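Local coordinates for ferritin like protein (Caulobacter vibrioides, PDB 3HL1) that is of unknown function but adopts a helical ferritin-like fold and probably binds metal, at residues A[19-24]-A[82-87]; A[30-35]-A[108-113]; A[101-106]-A[115-120]; A[130-135]-A[147-152]; A[267-272]-A[301-306]. All blocks are in the same frame, centred on the assembly; numbering follows the deposited sequence.

In the fold
Contacts 1 and 2 share helix 8-35, which meets a beta turn at 19-24 and, further along, the lead-in to helix 112-121 at 30-35. Contact 3 packs that second helix against its own preceding loop and touches contacts 1 and 2. Contact 4 packs the loop before helix 144-157 against that helix, about 31 Å from contact 2, centre to centre. Contact 5 joins two later helices and touches contact 2 through I304. Contacts 2 and 5 are buried, 1 and 3 partly buried, and 4 lies at the surface. Chemistry varies accordingly: CH-pi and apolar packing in 1, hydrogen bonds to backbone groups in 2 and 3, van der Waals packing in 4, ion pairing in 5.

Contact 1. Residues A[19-24]-A[82-87]; sequences IDLELW and TAVPHI
A type II beta turn, V84 to I87, rests against helix 8-35 of this ferritin-like helical fold, and L21, P85 and W24 contribute most of the surface buried between the two segments. P85 fills the second position of the turn and H86 the third, where its phi of 74° gives the left-handed conformation that a type II turn requires; the closing bond, I87 N to V84 O, is weak. The CG of W24 is anti to its backbone N (chi1 -176°), which swings the indole towards the proline. P85 CD then sits 3.4 Å from the centroid of the five-membered ring and only 8° off the ring normal, a CH-pi contact made squarely over the face. V84 adds CG1 over the same face near the rim, while V84 CG2 meets W24 CH2 at 3.9 Å. Rotation of the indole is further fixed by NE1, which is hydrogen-bonded to E78 O. L21, its CG anti to the backbone N, brings both methyl branches to the turn: CD1 lies 3.3 Å from P85 O and 3.8 Å from V84 CG1, and CD2 reaches I87 CG1 at 4.0 Å. E22, which takes no part in the packing, bonds H57, Y148 and an unidentified ligand and lies near E54, consistent with a ferritin-like metal site. At the polar margin one water joins the segments, donating to D20 OD2 at 2.5 Å and lying 2.8 Å from H86 NE2, in the plane of the imidazole.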
# COMPACT_ATOMS: atom_id res chain seq x y z
N ILE A 19 5.57 -5.21 -1.85
CA ILE A 19 5.09 -5.04 -0.49
C ILE A 19 5.47 -3.66 0.07
O ILE A 19 4.67 -3.06 0.78
CB ILE A 19 5.45 -6.23 0.44
CG1 ILE A 19 4.25 -6.47 1.41
CG2 ILE A 19 6.70 -5.94 1.10
CD1 ILE A 19 4.27 -7.72 2.13
N ASP A 20 6.65 -3.15 -0.28
CA ASP A 20 7.08 -1.81 0.19
C ASP A 20 6.13 -0.73 -0.33
O ASP A 20 5.77 0.20 0.40
CB ASP A 20 8.48 -1.49 -0.26
CG ASP A 20 9.56 -2.29 0.48
OD1 ASP A 20 9.27 -2.99 1.43
OD2 ASP A 20 10.68 -2.22 -0.04
N LEU A 21 5.69 -0.89 -1.57
CA LEU A 21 4.80 0.10 -2.17
C LEU A 21 3.45 0.02 -1.51
O LEU A 21 2.88 1.04 -1.10
CB LEU A 21 4.68 -0.08 -3.69
CG LEU A 21 3.71 0.88 -4.45
CD1 LEU A 21 3.91 2.35 -4.18
CD2 LEU A 21 3.86 0.65 -5.91
N GLU A 22 2.92 -1.20 -1.33
CA GLU A 22 1.59 -1.34 -0.67
C GLU A 22 1.65 -0.73 0.74
O GLU A 22 0.76 -0.01 1.18
CB GLU A 22 1.11 -2.82 -0.58
CG GLU A 22 0.94 -3.49 -1.95
CD GLU A 22 -0.24 -3.00 -2.81
OE1 GLU A 22 -1.19 -2.43 -2.23
OE2 GLU A 22 -0.24 -3.30 -4.04
N LEU A 23 2.70 -1.05 1.48
CA LEU A 23 2.87 -0.54 2.84
C LEU A 23 2.97 1.00 2.84
O LEU A 23 2.38 1.69 3.71
CB LEU A 23 4.15 -1.12 3.46
CG LEU A 23 4.35 -0.69 4.94
CD1 LEU A 23 3.15 -1.10 5.80
CD2 LEU A 23 5.62 -1.23 5.56
N TRP A 24 3.76 1.55 1.91
CA TRP A 24 3.89 3.00 1.79
C TRP A 24 2.52 3.71 1.71
O TRP A 24 2.36 4.75 2.32
CB TRP A 24 4.79 3.37 0.61
CG TRP A 24 5.06 4.79 0.46
CD1 TRP A 24 6.17 5.45 0.86
CD2 TRP A 24 4.26 5.74 -0.24
NE1 TRP A 24 6.07 6.77 0.56
CE2 TRP A 24 4.92 6.98 -0.15
CE3 TRP A 24 3.02 5.67 -0.89
CZ2 TRP A 24 4.41 8.14 -0.70
CZ3 TRP A 24 2.50 6.84 -1.45
CH2 TRP A 24 3.19 8.05 -1.34
N THR A 82 8.57 14.11 -3.55
CA THR A 82 7.55 13.48 -4.41
C THR A 82 7.91 12.01 -4.72
O THR A 82 7.46 11.44 -5.71
CB THR A 82 7.39 14.28 -5.73
OG1 THR A 82 8.68 14.42 -6.36
CG2 THR A 82 6.81 15.67 -5.47
N ALA A 83 8.72 11.40 -3.86
CA ALA A 83 9.17 10.03 -4.07
C ALA A 83 8.13 8.97 -3.60
O ALA A 83 7.87 8.84 -2.40
CB ALA A 83 10.51 9.82 -3.37
N VAL A 84 7.56 8.26 -4.58
CA VAL A 84 6.67 7.12 -4.38
C VAL A 84 7.48 5.86 -4.72
O VAL A 84 8.08 5.79 -5.80
CB VAL A 84 5.41 7.25 -5.29
CG1 VAL A 84 4.47 6.02 -5.13
CG2 VAL A 84 4.65 8.54 -4.96
N PRO A 85 7.52 4.87 -3.82
CA PRO A 85 8.33 3.66 -4.11
C PRO A 85 8.02 3.00 -5.45
O PRO A 85 6.88 2.60 -5.70
CB PRO A 85 8.02 2.72 -2.93
CG PRO A 85 7.67 3.70 -1.78
CD PRO A 85 6.94 4.83 -2.47
N HIS A 86 9.01 2.94 -6.34
CA HIS A 86 8.95 2.10 -7.57
C HIS A 86 8.04 2.65 -8.67
O HIS A 86 7.72 1.93 -9.61
CB HIS A 86 8.64 0.62 -7.20
CG HIS A 86 9.65 0.01 -6.26
ND1 HIS A 86 10.95 -0.21 -6.62
CD2 HIS A 86 9.57 -0.33 -4.95
CE1 HIS A 86 11.63 -0.68 -5.59
NE2 HIS A 86 10.81 -0.77 -4.56
N ILE A 87 7.62 3.90 -8.54
CA ILE A 87 6.75 4.56 -9.51
C ILE A 87 7.44 5.82 -10.06
O ILE A 87 7.95 6.64 -9.32
CB ILE A 87 5.37 4.95 -8.95
CG1 ILE A 87 4.63 3.71 -8.43
CG2 ILE A 87 4.54 5.68 -10.04
CD1 ILE A 87 4.40 2.60 -9.48
O HOH W 1 11.78 -2.11 -2.33

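Contact 2. Residues A[30-35]-A[108-113]; sequences LTVLYS and GPLDLT
V32 and T31 offer methyls and S35 its hydroxyl to the extended chain G108-L110, which leads into helix 112-121. The hydroxyl of S35 is the polar centre. Its chi1 of 80° sets OG between the backbone N and the carbonyl carbon, a crowded position from which it serves both segments: it donates to V32 O at 2.7 Å, along a lone pair in the carbonyl plane, and accepts from L110 N at 2.9 Å with an N-H...O angle of 152°. Used in both directions, the hydroxyl is fixed in rotation, and S35 CB is left 3.5 Å from P109 CB. V32 straddles the same chain with its two methyls. V32 CG1, anti to the backbone N, meets L110 CD1 at 3.6 Å, the two side chains crossing obliquely; CG2 turns the other way, 3.6 Å from G108 O. T31 CG2 approaches G108 O as well, at 3.5 Å, while T31 OG1 is hydrogen-bonded to P27 O and Y316 OH. L110 centres an inverse gamma turn closed by a weak bond from D111 N to P109 O; D111 is also the helix N-cap, its side chain capping a backbone N, and pairs with R114. V32 packs on I47 and M118, whereas S35 and P109 rest on W308, so helices 42-67 and 292-309 flank the contact between helix 8-35 and the start of helix 112-121.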
# COMPACT_ATOMS: atom_id res chain seq x y z
N LEU A 30 -4.01 6.52 5.78
CA LEU A 30 -4.47 6.61 7.16
C LEU A 30 -4.37 8.03 7.69
O LEU A 30 -5.28 8.52 8.41
CB LEU A 30 -3.67 5.67 8.09
CG LEU A 30 -4.03 4.17 8.06
CD1 LEU A 30 -2.96 3.34 8.86
CD2 LEU A 30 -5.51 3.93 8.52
N THR A 31 -3.27 8.69 7.36
CA THR A 31 -3.01 10.08 7.75
C THR A 31 -4.09 11.01 7.19
O THR A 31 -4.65 11.80 7.94
CB THR A 31 -1.59 10.52 7.37
OG1 THR A 31 -0.68 9.64 8.03
CG2 THR A 31 -1.34 12.00 7.81
N VAL A 32 -4.44 10.84 5.91
CA VAL A 32 -5.60 11.56 5.30
C VAL A 32 -6.89 11.20 5.98
O VAL A 32 -7.65 12.09 6.34
CB VAL A 32 -5.69 11.30 3.77
CG1 VAL A 32 -6.98 11.89 3.15
CG2 VAL A 32 -4.39 11.80 3.13
N LEU A 33 -7.15 9.91 6.14
CA LEU A 33 -8.40 9.45 6.76
C LEU A 33 -8.68 10.14 8.08
O LEU A 33 -9.71 10.74 8.28
CB LEU A 33 -8.35 7.93 7.02
CG LEU A 33 -9.55 7.24 7.58
CD1 LEU A 33 -10.82 7.45 6.63
CD2 LEU A 33 -9.25 5.75 7.94
N TYR A 34 -7.76 10.02 9.01
CA TYR A 34 -8.01 10.51 10.37
C TYR A 34 -7.99 12.02 10.49
O TYR A 34 -8.50 12.55 11.48
CB TYR A 34 -7.05 9.84 11.37
CG TYR A 34 -7.46 8.43 11.68
CD1 TYR A 34 -8.61 8.17 12.40
CD2 TYR A 34 -6.75 7.34 11.17
CE1 TYR A 34 -9.03 6.87 12.66
CE2 TYR A 34 -7.17 6.04 11.42
CZ TYR A 34 -8.29 5.82 12.18
OH TYR A 34 -8.70 4.55 12.45
N SER A 35 -7.50 12.70 9.45
CA SER A 35 -7.63 14.17 9.37
C SER A 35 -9.06 14.66 9.23
O SER A 35 -9.33 15.79 9.60
CB SER A 35 -6.81 14.81 8.25
OG SER A 35 -7.48 14.68 7.00
N GLY A 108 -0.12 14.54 4.97
CA GLY A 108 -0.97 15.68 5.21
C GLY A 108 -2.44 15.28 5.31
O GLY A 108 -2.75 14.07 5.32
N PRO A 109 -3.34 16.28 5.43
CA PRO A 109 -4.74 16.02 5.64
C PRO A 109 -5.45 15.78 4.31
O PRO A 109 -4.78 15.70 3.26
CB PRO A 109 -5.23 17.31 6.31
CG PRO A 109 -4.41 18.36 5.68
CD PRO A 109 -3.05 17.72 5.45
N LEU A 110 -6.77 15.63 4.36
CA LEU A 110 -7.57 15.56 3.15
C LEU A 110 -7.52 16.97 2.51
O LEU A 110 -8.29 17.82 2.83
CB LEU A 110 -9.00 15.18 3.46
CG LEU A 110 -9.85 15.08 2.18
CD1 LEU A 110 -9.46 13.78 1.40
CD2 LEU A 110 -11.34 15.08 2.57
N ASP A 111 -6.55 17.22 1.65
CA ASP A 111 -6.49 18.46 0.87
C ASP A 111 -6.19 18.10 -0.58
O ASP A 111 -5.93 16.93 -0.89
CB ASP A 111 -5.49 19.44 1.46
CG ASP A 111 -4.05 18.88 1.52
OD1 ASP A 111 -3.74 17.86 0.85
OD2 ASP A 111 -3.21 19.47 2.23
N LEU A 112 -6.23 19.07 -1.46
CA LEU A 112 -6.01 18.78 -2.89
C LEU A 112 -4.71 18.03 -3.17
O LEU A 112 -4.68 17.07 -3.95
CB LEU A 112 -6.10 20.07 -3.70
CG LEU A 112 -6.08 19.82 -5.22
CD1 LEU A 112 -7.18 18.83 -5.65
CD2 LEU A 112 -6.18 21.14 -5.97
N THR A 113 -3.64 18.49 -2.54
CA THR A 113 -2.32 17.91 -2.70
C THR A 113 -2.32 16.39 -2.38
O THR A 113 -1.77 15.60 -3.13
CB THR A 113 -1.26 18.62 -1.80
OG1 THR A 113 -1.17 20.00 -2.17
CG2 THR A 113 0.16 18.00 -2.00

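Contact 3. Residues A[101-106]-A[115-120]; sequences TPYSAE and VNTMCL
Loop 101-106 runs across the side of helix 112-121 in this ferritin-like fold, and an ST turn at S104 brings its passage to a close. T101 comes first, joined to P102 by a cis peptide bond, with its carbonyl carbon 3.3 Å from N116 ND2. P102 O then accepts from that same ND2 at 2.8 Å, with an N-H...O angle of 160°; the oxygen lies almost in the amide plane of N116 and uses an in-plane lone pair, so the bond is well aligned at both ends. Next, Y103 takes chi1 86°, its ring between backbone N and carbonyl carbon. That brings one face over L120, whose CD1 touches Y103 CD2 at 3.4 Å, with the two side chains at about a right angle. At S104 the backbone N donates to T117 OG1, 2.9 Å away and nearly straight at 169°. The threonine hydroxyl is gripped from its own helix too, being hydrogen-bonded to T113 O. S104 O bonds to Y28 OH and is approached by T117 CG2 at 3.3 Å. Past A105, which packs on W24, the ST turn is completed by E106 N donating to S104 OG at 3.0 Å.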
# COMPACT_ATOMS: atom_id res chain seq x y z
N THR A 101 -2.08 17.82 -10.06
CA THR A 101 -1.11 18.73 -9.48
C THR A 101 -1.86 19.86 -8.75
O THR A 101 -2.92 20.32 -9.23
CB THR A 101 -0.16 19.30 -10.55
OG1 THR A 101 0.60 20.35 -10.00
CG2 THR A 101 -0.92 19.87 -11.69
N PRO A 102 -1.38 20.28 -7.57
CA PRO A 102 -0.19 19.86 -6.88
C PRO A 102 -0.29 18.44 -6.28
O PRO A 102 -1.40 17.93 -6.10
CB PRO A 102 -0.08 20.90 -5.76
CG PRO A 102 -1.49 21.24 -5.45
CD PRO A 102 -2.15 21.28 -6.79
N TYR A 103 0.85 17.85 -5.97
CA TYR A 103 0.93 16.53 -5.34
C TYR A 103 2.22 16.42 -4.49
O TYR A 103 3.13 17.24 -4.65
CB TYR A 103 0.84 15.48 -6.44
CG TYR A 103 2.16 15.12 -7.11
CD1 TYR A 103 2.71 15.86 -8.16
CD2 TYR A 103 2.83 13.99 -6.70
CE1 TYR A 103 3.93 15.48 -8.74
CE2 TYR A 103 4.01 13.62 -7.24
CZ TYR A 103 4.56 14.34 -8.26
OH TYR A 103 5.74 13.82 -8.74
N SER A 104 2.28 15.46 -3.55
CA SER A 104 3.42 15.36 -2.64
C SER A 104 3.47 14.02 -1.98
O SER A 104 2.40 13.49 -1.63
CB SER A 104 3.29 16.48 -1.59
OG SER A 104 4.34 16.41 -0.65
N ALA A 105 4.69 13.48 -1.74
CA ALA A 105 4.85 12.28 -0.96
C ALA A 105 4.83 12.59 0.54
O ALA A 105 4.85 11.67 1.36
CB ALA A 105 6.13 11.52 -1.35
N GLU A 106 4.77 13.86 0.92
CA GLU A 106 4.70 14.24 2.31
C GLU A 106 3.33 14.01 2.83
O GLU A 106 2.34 14.23 2.13
CB GLU A 106 5.07 15.70 2.51
CG GLU A 106 6.47 16.03 2.07
CD GLU A 106 6.77 17.51 2.33
OE1 GLU A 106 6.17 18.13 3.21
OE2 GLU A 106 7.61 18.06 1.63
N VAL A 115 -5.18 14.36 -2.07
CA VAL A 115 -6.12 13.64 -2.93
C VAL A 115 -5.54 13.47 -4.32
O VAL A 115 -5.61 12.38 -4.89
CB VAL A 115 -7.49 14.34 -2.96
CG1 VAL A 115 -8.36 13.71 -4.07
CG2 VAL A 115 -8.10 14.13 -1.55
N ASN A 116 -4.87 14.49 -4.86
CA ASN A 116 -4.16 14.31 -6.13
C ASN A 116 -3.13 13.16 -6.13
O ASN A 116 -3.09 12.35 -7.10
CB ASN A 116 -3.43 15.61 -6.57
CG ASN A 116 -4.36 16.62 -7.19
OD1 ASN A 116 -5.44 16.28 -7.70
ND2 ASN A 116 -3.95 17.89 -7.13
N THR A 117 -2.31 13.12 -5.08
CA THR A 117 -1.33 12.04 -4.85
C THR A 117 -1.99 10.66 -4.80
O THR A 117 -1.47 9.72 -5.37
CB THR A 117 -0.53 12.32 -3.59
OG1 THR A 117 -0.03 13.66 -3.64
CG2 THR A 117 0.65 11.30 -3.45
N MSE A 118 -3.12 10.55 -4.09
CA MSE A 118 -3.91 9.30 -4.02
C MSE A 118 -4.41 8.84 -5.40
O MSE A 118 -4.30 7.64 -5.72
CB MSE A 118 -5.03 9.45 -3.00
CG MSE A 118 -4.44 9.60 -1.63
SE MSE A 118 -5.78 10.00 -0.30
CE MSE A 118 -6.47 8.46 -0.15
N CYS A 119 -4.80 9.80 -6.23
CA CYS A 119 -5.21 9.54 -7.62
C CYS A 119 -4.03 9.05 -8.45
O CYS A 119 -4.14 8.08 -9.21
CB CYS A 119 -5.83 10.77 -8.28
SG CYS A 119 -7.47 11.22 -7.66
N LEU A 120 -2.88 9.68 -8.27
CA LEU A 120 -1.63 9.29 -8.93
C LEU A 120 -1.18 7.88 -8.55
O LEU A 120 -0.82 7.08 -9.41
CB LEU A 120 -0.54 10.29 -8.56
CG LEU A 120 -0.54 11.60 -9.33
CD1 LEU A 120 0.34 12.60 -8.62
CD2 LEU A 120 -0.04 11.34 -10.73

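Contact 4. Residues A[130-135]-A[147-152]; sequences REPDLA and FYDALR
With CG anti to its carbonyl carbon (chi1 -56°), L134 sends its tip towards helix 144-157, although its CB does not point straight at it; chi2 of 177° extends CD1 and leaves CD2 folded to the side, and it is CD2 that faces the helix. D149 has the same kind of first torsion, -84°, which turns its carboxylate towards the loop. These rotations produce the main meetings of the contact. L134 CD2 settles 3.8 Å from A150 CA, over the helix backbone, and its distance to A150 CB is longer at 4.4 Å. P132 and D149 cross obliquely, with P132 CG 3.3 Å from D149 OD2, so the CG corner of the ring touches a carboxylate oxygen. Between them D133 O lies 3.9 Å from the methyl CB of A150. The link is thus one of van der Waals packing, small in area and at the surface. Each segment has its own internal polar bonds. In the loop, D133 OD1 accepts from A135 N at 3.2 Å, from above the carboxylate plane, an Asx turn that holds the chain bent just past L134. On the helix, R152 NH1 pairs with D149 OD1 at 3.0 Å. D149 OD2 lies close to E125 OE2 as well, which would tend to raise the affinity of one acid for a proton, an effect the arginine probably offsets. E146, on the same helix, accepts from D133 N and pairs with R130 NE, while R152 NH2 reaches D200 on helix 188-207 and L151 packs on helix 8-35.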
# COMPACT_ATOMS: atom_id res chain seq x y z
N ARG A 130 1.82 2.89 -22.18
CA ARG A 130 3.12 2.28 -22.37
C ARG A 130 3.06 0.78 -22.37
O ARG A 130 2.20 0.18 -21.75
CB ARG A 130 4.18 2.81 -21.40
CG ARG A 130 3.96 2.60 -19.95
CD ARG A 130 5.11 3.21 -19.17
NE ARG A 130 6.14 2.27 -18.73
CZ ARG A 130 7.43 2.26 -19.09
NH1 ARG A 130 7.94 3.12 -19.97
NH2 ARG A 130 8.23 1.36 -18.56
N GLU A 131 3.98 0.20 -23.13
CA GLU A 131 4.23 -1.22 -23.09
C GLU A 131 4.94 -1.53 -21.75
O GLU A 131 5.94 -0.88 -21.44
CB GLU A 131 5.11 -1.64 -24.28
CG GLU A 131 4.30 -1.96 -25.53
CD GLU A 131 3.41 -3.17 -25.31
OE1 GLU A 131 3.94 -4.22 -24.90
OE2 GLU A 131 2.19 -3.06 -25.53
N PRO A 132 4.42 -2.50 -20.96
CA PRO A 132 5.05 -2.86 -19.70
C PRO A 132 6.48 -3.27 -19.92
O PRO A 132 6.76 -3.99 -20.90
CB PRO A 132 4.23 -4.05 -19.21
CG PRO A 132 2.90 -3.88 -19.89
CD PRO A 132 3.20 -3.30 -21.20
N ASP A 133 7.38 -2.76 -19.09
CA ASP A 133 8.79 -3.11 -19.19
C ASP A 133 8.96 -4.36 -18.34
O ASP A 133 8.85 -4.31 -17.09
CB ASP A 133 9.67 -2.00 -18.69
CG ASP A 133 11.11 -2.26 -18.98
OD1 ASP A 133 11.49 -3.44 -19.25
OD2 ASP A 133 11.87 -1.29 -18.90
N LEU A 134 9.19 -5.48 -19.02
CA LEU A 134 9.18 -6.79 -18.39
C LEU A 134 10.57 -7.29 -17.96
O LEU A 134 10.68 -8.44 -17.48
CB LEU A 134 8.50 -7.83 -19.31
CG LEU A 134 7.07 -7.48 -19.76
CD1 LEU A 134 6.52 -8.52 -20.73
CD2 LEU A 134 6.15 -7.30 -18.55
N ALA A 135 11.60 -6.47 -18.13
CA ALA A 135 12.96 -6.85 -17.78
C ALA A 135 13.09 -6.99 -16.21
O ALA A 135 12.50 -6.21 -15.46
CB ALA A 135 13.93 -5.83 -18.33
N PHE A 147 3.73 -2.60 -12.69
CA PHE A 147 4.56 -3.36 -11.72
C PHE A 147 4.01 -4.80 -11.63
O PHE A 147 4.76 -5.78 -11.76
CB PHE A 147 4.50 -2.67 -10.35
CG PHE A 147 5.59 -3.16 -9.35
CD1 PHE A 147 5.93 -4.49 -9.24
CD2 PHE A 147 6.24 -2.26 -8.54
CE1 PHE A 147 6.92 -4.91 -8.36
CE2 PHE A 147 7.23 -2.68 -7.67
CZ PHE A 147 7.57 -4.01 -7.60
N TYR A 148 2.70 -4.96 -11.38
CA TYR A 148 2.12 -6.29 -11.31
C TYR A 148 2.15 -7.09 -12.60
O TYR A 148 2.27 -8.31 -12.53
CB TYR A 148 0.73 -6.29 -10.66
CG TYR A 148 0.82 -6.07 -9.17
CD1 TYR A 148 1.39 -7.04 -8.33
CD2 TYR A 148 0.40 -4.89 -8.58
CE1 TYR A 148 1.50 -6.83 -6.96
CE2 TYR A 148 0.49 -4.69 -7.19
CZ TYR A 148 1.06 -5.67 -6.40
OH TYR A 148 1.20 -5.49 -5.07
N ASP A 149 2.04 -6.43 -13.76
CA ASP A 149 2.28 -7.10 -15.02
C ASP A 149 3.65 -7.77 -15.13
O ASP A 149 3.76 -8.92 -15.64
CB ASP A 149 2.24 -6.08 -16.15
CG ASP A 149 0.85 -5.78 -16.65
OD1 ASP A 149 -0.13 -6.39 -16.19
OD2 ASP A 149 0.78 -4.93 -17.54
N ALA A 150 4.70 -7.02 -14.79
CA ALA A 150 6.09 -7.54 -14.74
C ALA A 150 6.17 -8.69 -13.75
O ALA A 150 6.73 -9.76 -14.03
CB ALA A 150 7.05 -6.44 -14.36
N LEU A 151 5.61 -8.49 -12.56
CA LEU A 151 5.64 -9.56 -11.56
C LEU A 151 5.02 -10.89 -12.07
O LEU A 151 5.58 -11.95 -11.90
CB LEU A 151 4.93 -9.09 -10.31
CG LEU A 151 5.29 -9.91 -9.07
CD1 LEU A 151 6.68 -9.57 -8.55
CD2 LEU A 151 4.20 -9.70 -7.97
N ARG A 152 3.88 -10.83 -12.75
CA ARG A 152 3.29 -12.05 -13.38
C ARG A 152 4.25 -12.80 -14.33
O ARG A 152 4.26 -14.03 -14.37
CB ARG A 152 2.05 -11.70 -14.19
CG ARG A 152 0.88 -11.26 -13.39
CD ARG A 152 -0.31 -11.04 -14.36
NE ARG A 152 -1.48 -10.55 -13.64
CZ ARG A 152 -1.88 -9.28 -13.61
NH1 ARG A 152 -1.19 -8.32 -14.20
NH2 ARG A 152 -2.96 -8.96 -12.92

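Contact 5. Residues A[267-272]-A[301-306]; sequences ARLIAD and GGDILS
This is a buried helix-to-helix contact within an antiparallel hairpin of the consecutive helices 261-283 and 292-309, late in the chain and beside helix 8-35. The local axes approach to 9.2 Å with 156° between their directions, and L269 CA lies 5.5 Å from D303 CA. D303 is the most deeply engaged residue, its CG anti to the carbonyl carbon. R268 extends from CG to NE and crosses it at about a right angle. R268 NE donates to D303 OD1 at 2.9 Å, with an N-H...O angle of 161°; the oxygen lies in the guanidinium plane, at its edge, yet the donor arrives from 44° above the carboxylate plane. D272, one turn along from R268, joins the same salt-bridge network through charge alone; the position of its OD2 is uncertain, and K299 is a long, weak second partner. Next to this polar patch is an apolar one. L269 CD1 meets I304 CG1 at 3.8 Å and lies 3.9 Å from D303 CB, which tucks the acid's own methylene against the leucine. I304 in turn packs on L30 and Y34 of helix 8-35. R268 probably offsets part of the negative charge; the nearness of two acids, one of them buried, would favour a proton on one of them, though the modelled spacing cannot establish this.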
# COMPACT_ATOMS: atom_id res chain seq x y z
N ALA A 267 5.49 10.57 19.06
CA ALA A 267 6.43 9.57 19.55
C ALA A 267 5.71 8.27 19.82
O ALA A 267 6.25 7.20 19.55
CB ALA A 267 7.15 10.03 20.77
N ARG A 268 4.51 8.36 20.40
CA ARG A 268 3.71 7.16 20.66
C ARG A 268 3.35 6.41 19.37
O ARG A 268 3.43 5.18 19.29
CB ARG A 268 2.51 7.52 21.49
CG ARG A 268 1.48 6.49 21.47
CD ARG A 268 0.31 6.85 22.31
NE ARG A 268 -0.43 5.61 22.40
CZ ARG A 268 -0.46 4.80 23.45
NH1 ARG A 268 0.16 5.11 24.60
NH2 ARG A 268 -1.17 3.67 23.33
N LEU A 269 2.98 7.15 18.34
CA LEU A 269 2.69 6.57 17.06
C LEU A 269 3.91 5.89 16.42
O LEU A 269 3.78 4.81 15.92
CB LEU A 269 2.11 7.63 16.10
CG LEU A 269 1.87 7.25 14.61
CD1 LEU A 269 0.98 5.95 14.59
CD2 LEU A 269 1.21 8.40 13.91
N ILE A 270 5.06 6.55 16.45
CA ILE A 270 6.29 5.97 15.96
C ILE A 270 6.61 4.65 16.67
O ILE A 270 6.88 3.67 16.01
CB ILE A 270 7.43 6.96 16.11
CG1 ILE A 270 7.20 8.19 15.21
CG2 ILE A 270 8.82 6.32 15.75
CD1 ILE A 270 8.06 9.42 15.59
N ALA A 271 6.53 4.61 18.00
CA ALA A 271 6.75 3.43 18.74
C ALA A 271 5.74 2.31 18.41
O ALA A 271 6.11 1.15 18.13
CB ALA A 271 6.72 3.74 20.24
N ASP A 272 4.45 2.64 18.47
CA ASP A 272 3.40 1.63 18.21
C ASP A 272 3.49 1.10 16.76
O ASP A 272 3.33 -0.10 16.52
CB ASP A 272 1.99 2.18 18.47
CG ASP A 272 1.67 2.39 19.94
OD1 ASP A 272 2.42 1.88 20.79
OD2 ASP A 272 0.68 3.12 20.24
N GLY A 301 -4.87 3.43 14.93
CA GLY A 301 -5.80 4.43 14.46
C GLY A 301 -6.10 5.46 15.55
O GLY A 301 -6.17 6.67 15.30
N GLY A 302 -6.24 4.99 16.77
CA GLY A 302 -6.35 5.90 17.90
C GLY A 302 -5.14 6.81 18.06
O GLY A 302 -5.27 8.01 18.35
N ASP A 303 -3.94 6.26 17.87
CA ASP A 303 -2.71 7.04 17.87
C ASP A 303 -2.63 8.14 16.79
O ASP A 303 -2.15 9.26 17.02
CB ASP A 303 -1.49 6.15 17.60
CG ASP A 303 -1.18 5.19 18.70
OD1 ASP A 303 -1.71 5.32 19.81
OD2 ASP A 303 -0.45 4.21 18.42
N ILE A 304 -3.06 7.79 15.58
CA ILE A 304 -3.07 8.71 14.44
C ILE A 304 -4.07 9.83 14.67
O ILE A 304 -3.81 11.02 14.46
CB ILE A 304 -3.37 7.95 13.11
CG1 ILE A 304 -2.33 6.87 12.89
CG2 ILE A 304 -3.42 8.91 11.93
CD1 ILE A 304 -2.70 5.79 11.81
N LEU A 305 -5.26 9.47 15.10
CA LEU A 305 -6.29 10.48 15.41
C LEU A 305 -5.82 11.42 16.52
O LEU A 305 -6.05 12.63 16.49
CB LEU A 305 -7.59 9.83 15.84
CG LEU A 305 -8.75 10.74 16.23
CD1 LEU A 305 -9.09 11.70 15.13
CD2 LEU A 305 -9.94 9.87 16.56
N SER A 306 -5.14 10.86 17.49
CA SER A 306 -4.72 11.66 18.63
C SER A 306 -3.68 12.71 18.21
O SER A 306 -3.76 13.86 18.65
CB SER A 306 -4.25 10.77 19.77
OG SER A 306 -3.49 11.56 20.64